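Local coordinates for protein papain inhibitor (Streptomyces mobaraensis, PDB 5NTB) that serves as a glutamine and lysine donor substrate for transglutaminase and inhibits papain, bromelain and trypsin as a stress protein made at high temperature, at residues A[36-39]-A[40-43]; A[88-91]-A[92-96]. All coordinates share one frame; numbering follows the deposited sequence. Where two conformers were deposited one is given.

Contact 1. Residues A[36-39]-A[40-43]; sequences AIPA and AWWT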
# COMPACT_ATOMS: atom_id res chain seq x y z
N ALA A 36 0.03 -2.75 -0.90
CA ALA A 36 -0.15 -3.03 -2.33
C ALA A 36 -0.68 -1.77 -3.00
O ALA A 36 -1.70 -1.21 -2.58
CB ALA A 36 -1.12 -4.20 -2.53
N ILE A 37 0.05 -1.31 -4.01
CA ILE A 37 -0.19 -0.04 -4.69
C ILE A 37 -1.04 -0.26 -5.94
O ILE A 37 -0.79 -1.22 -6.69
CB ILE A 37 1.14 0.64 -5.02
CG1 ILE A 37 1.84 1.09 -3.73
CG2 ILE A 37 0.98 1.81 -6.03
CD1 ILE A 37 1.07 2.12 -2.93
N PRO A 38 -2.03 0.59 -6.20
CA PRO A 38 -2.88 0.42 -7.39
C PRO A 38 -2.09 0.33 -8.68
O PRO A 38 -1.07 1.00 -8.87
CB PRO A 38 -3.76 1.67 -7.39
CG PRO A 38 -3.68 2.22 -6.04
CD PRO A 38 -2.48 1.68 -5.33
N ALA A 39 -2.64 -0.46 -9.62
CA ALA A 39 -1.93 -0.78 -10.85
C ALA A 39 -1.59 0.46 -11.67
O ALA A 39 -0.60 0.45 -12.40
CB ALA A 39 -2.75 -1.75 -11.70
N ALA A 40 -2.37 1.53 -11.54
CA ALA A 40 -2.14 2.71 -12.37
C ALA A 40 -0.79 3.38 -12.11
O ALA A 40 -0.34 4.17 -12.94
CB ALA A 40 -3.27 3.72 -12.17
N TRP A 41 -0.12 3.04 -11.00
CA TRP A 41 1.17 3.62 -10.69
C TRP A 41 2.34 2.78 -11.20
O TRP A 41 3.48 3.25 -11.15
CB TRP A 41 1.32 3.79 -9.18
CG TRP A 41 0.28 4.71 -8.62
CD1 TRP A 41 -0.87 4.35 -7.96
CD2 TRP A 41 0.29 6.14 -8.68
NE1 TRP A 41 -1.57 5.49 -7.61
CE2 TRP A 41 -0.89 6.59 -8.05
CE3 TRP A 41 1.17 7.08 -9.22
CZ2 TRP A 41 -1.19 7.95 -7.93
CZ3 TRP A 41 0.87 8.42 -9.10
CH2 TRP A 41 -0.30 8.84 -8.46
N TRP A 42 2.08 1.56 -11.67
CA TRP A 42 3.14 0.67 -12.12
C TRP A 42 3.49 0.98 -13.57
O TRP A 42 2.61 1.29 -14.38
CB TRP A 42 2.71 -0.79 -11.94
CG TRP A 42 2.55 -1.12 -10.47
CD1 TRP A 42 1.57 -0.65 -9.62
CD2 TRP A 42 3.42 -1.93 -9.66
NE1 TRP A 42 1.77 -1.13 -8.34
CE2 TRP A 42 2.90 -1.91 -8.34
CE3 TRP A 42 4.58 -2.67 -9.92
CZ2 TRP A 42 3.50 -2.60 -7.30
CZ3 TRP A 42 5.18 -3.36 -8.87
CH2 TRP A 42 4.64 -3.31 -7.57
N THR A 43 4.79 0.93 -13.88
CA THR A 43 5.28 1.41 -15.17
C THR A 43 6.09 0.39 -15.94
O THR A 43 6.01 0.36 -17.17
CB THR A 43 6.13 2.69 -15.00
OG1 THR A 43 7.13 2.49 -13.99
CG2 THR A 43 5.26 3.86 -14.62
O HOH W 1 -0.17 -0.75 -14.82
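W42 folds back on the strand end so that its indole NE1 donates to I37 O (3.0 Å), in a somewhat bent bond that meets the carbonyl from above its plane, 56° out of it. With CG anti to its own carbonyl carbon (chi1 -66°), the indole turns its five-membered edge to the backbone, and CD1 sits 3.2 Å from P38 O, which lies near the ring plane. W41 packs on the buried side chains instead: I37 CG2 reaches W41 CD1 at 3.7 Å, the two side chains meeting at a slant, while the P38 ring runs alongside with CB 4.0 Å from that same CD1. Outside the turn, W41 NE1 is hydrogen-bonded to R80 O, and W41 and F108 pack edge-to-face. Strand 35-38 of this double-psi beta-barrel family protein thus leaves the sheet through a 3-10 turn, built from two successive i to i+3 bonds, W41 N to P38 O (3.1 Å, nearly straight) and W42 N to A39 O (3.0 Å). With the indole of W42 cut back to an alanine, I37 O loses the NE1 donor, and a gap is likely to open beside L52 and K74. The other side of the turn is loose: A40 is exposed, and A39 O also accepts a hydrogen bond from a water 2.7 Å away, whose second bond, to W42 O, is weak.

Contact 2. Residues A[88-91]-A[92-96]; sequences AAFA and KLAPL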
# COMPACT_ATOMS: atom_id res chain seq x y z
N ALA A 88 -1.94 -6.50 8.78
CA ALA A 88 -1.15 -6.06 9.93
C ALA A 88 -1.02 -4.55 9.99
O ALA A 88 -1.13 -3.95 11.07
CB ALA A 88 0.22 -6.73 9.90
N ALA A 89 -0.80 -3.90 8.84
CA ALA A 89 -0.68 -2.44 8.85
C ALA A 89 -2.03 -1.78 9.07
O ALA A 89 -2.14 -0.79 9.81
CB ALA A 89 -0.06 -1.96 7.54
N PHE A 90 -3.07 -2.28 8.40
CA PHE A 90 -4.40 -1.68 8.51
C PHE A 90 -4.86 -1.61 9.96
O PHE A 90 -5.39 -0.58 10.41
CB PHE A 90 -5.37 -2.50 7.67
CG PHE A 90 -6.76 -1.94 7.57
CD1 PHE A 90 -7.65 -2.04 8.63
CD2 PHE A 90 -7.21 -1.38 6.37
CE1 PHE A 90 -8.95 -1.56 8.52
CE2 PHE A 90 -8.51 -0.90 6.26
CZ PHE A 90 -9.38 -1.00 7.34
N ALA A 91 -4.62 -2.68 10.72
CA ALA A 91 -5.07 -2.77 12.10
C ALA A 91 -4.44 -1.72 12.98
O ALA A 91 -4.99 -1.40 14.04
CB ALA A 91 -4.76 -4.16 12.64
N LYS A 92 -3.31 -1.16 12.57
CA LYS A 92 -2.66 -0.10 13.34
C LYS A 92 -3.38 1.23 13.19
O LYS A 92 -3.16 2.14 14.01
CB LYS A 92 -1.21 0.02 12.91
CG LYS A 92 -0.42 -1.25 13.19
CD LYS A 92 1.02 -1.18 12.73
CE LYS A 92 1.72 -2.49 13.08
NZ LYS A 92 3.18 -2.39 12.88
N LEU A 93 -4.21 1.38 12.16
CA LEU A 93 -4.94 2.61 11.89
C LEU A 93 -6.43 2.50 12.16
O LEU A 93 -7.05 3.51 12.49
CB LEU A 93 -4.77 3.03 10.43
CG LEU A 93 -3.37 3.45 10.02
CD1 LEU A 93 -3.37 3.79 8.55
CD2 LEU A 93 -2.89 4.63 10.86
N ALA A 94 -7.02 1.32 12.00
CA ALA A 94 -8.47 1.20 12.05
C ALA A 94 -8.84 -0.23 12.42
O ALA A 94 -8.05 -1.15 12.17
CB ALA A 94 -9.11 1.58 10.71
N PRO A 95 -10.02 -0.45 12.99
CA PRO A 95 -10.43 -1.82 13.32
C PRO A 95 -10.62 -2.66 12.07
O PRO A 95 -11.20 -2.21 11.08
CB PRO A 95 -11.76 -1.62 14.07
CG PRO A 95 -12.27 -0.31 13.58
CD PRO A 95 -11.04 0.54 13.39
N LEU A 96 -10.14 -3.90 12.14
CA LEU A 96 -10.26 -4.79 10.99
C LEU A 96 -11.72 -5.05 10.63
O LEU A 96 -12.03 -5.28 9.46
CB LEU A 96 -9.55 -6.11 11.26
CG LEU A 96 -8.03 -5.97 11.30
CD1 LEU A 96 -7.36 -7.25 11.75
CD2 LEU A 96 -7.51 -5.53 9.93
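F90 and A91 make a local contact with L96, where the short helix 87-90, which follows strand 82-86, gives way to the loop before strand 101-102. The loop curls back so that L96 CD2 comes to 3.7 Å from F90 CD1, the two side chains sliding past each other in opposite directions; L96 CG also touches A91 CB at 4.0 Å. F90 leaves the backbone away from the loop, but with CG anti to N (chi1 -175°) the ring end swings back beside A94 and L96, and its CE1 meets A94 CB at 3.8 Å. P95 O lies in the ring plane at its edge, 3.5 Å from F90 CE1. From strand 8-18, Y14 packs edge-to-face with the F90 ring and M12 also touches it.

The backbone carries the polar part. F90 O is gripped by two donors, L93 N at 2.9 Å from above the carbonyl plane and A94 N at 3.0 Å close to the line of the C=O bond, while K92 N bonds A89 O. A94 O turns back to A91 CA, 3.4 Å away, in a CH...O contact. On the solvent side, the extended K92 chain lays CG at 3.5 Å from A88 O before NZ forms a salt bridge with D33. Paired i to i+3 and i to i+4 bonds on one carbonyl are the pattern of a chain winding out of a short helix, here one joining strands of the double-psi beta-barrel.

In the fold
From the N terminus, strand 8-18 and strand 26-28 come first, and then strand 35-38 runs into contact 1, whose tight turn starts the long loop toward strand 57-62. The chain then builds strands 57-62, 65-75 and 82-86 before contact 2 turns it from helix 87-90 toward strand 101-102. The contacts lie in series, neither nested nor crossed, on opposite sides of the chain's centre; the centres of contacts 1 and 2 are about 22 Å apart. Strands 8-18 and 65-75 are shared neighbours: A36 touches Y15 and I37 V71 in contact 1, A94 touches M12 and A89 V69 in contact 2. Both contacts thus pack chain connections, a turn in one case and a short helix with its loop in the other, on strands of the same mixed sheet.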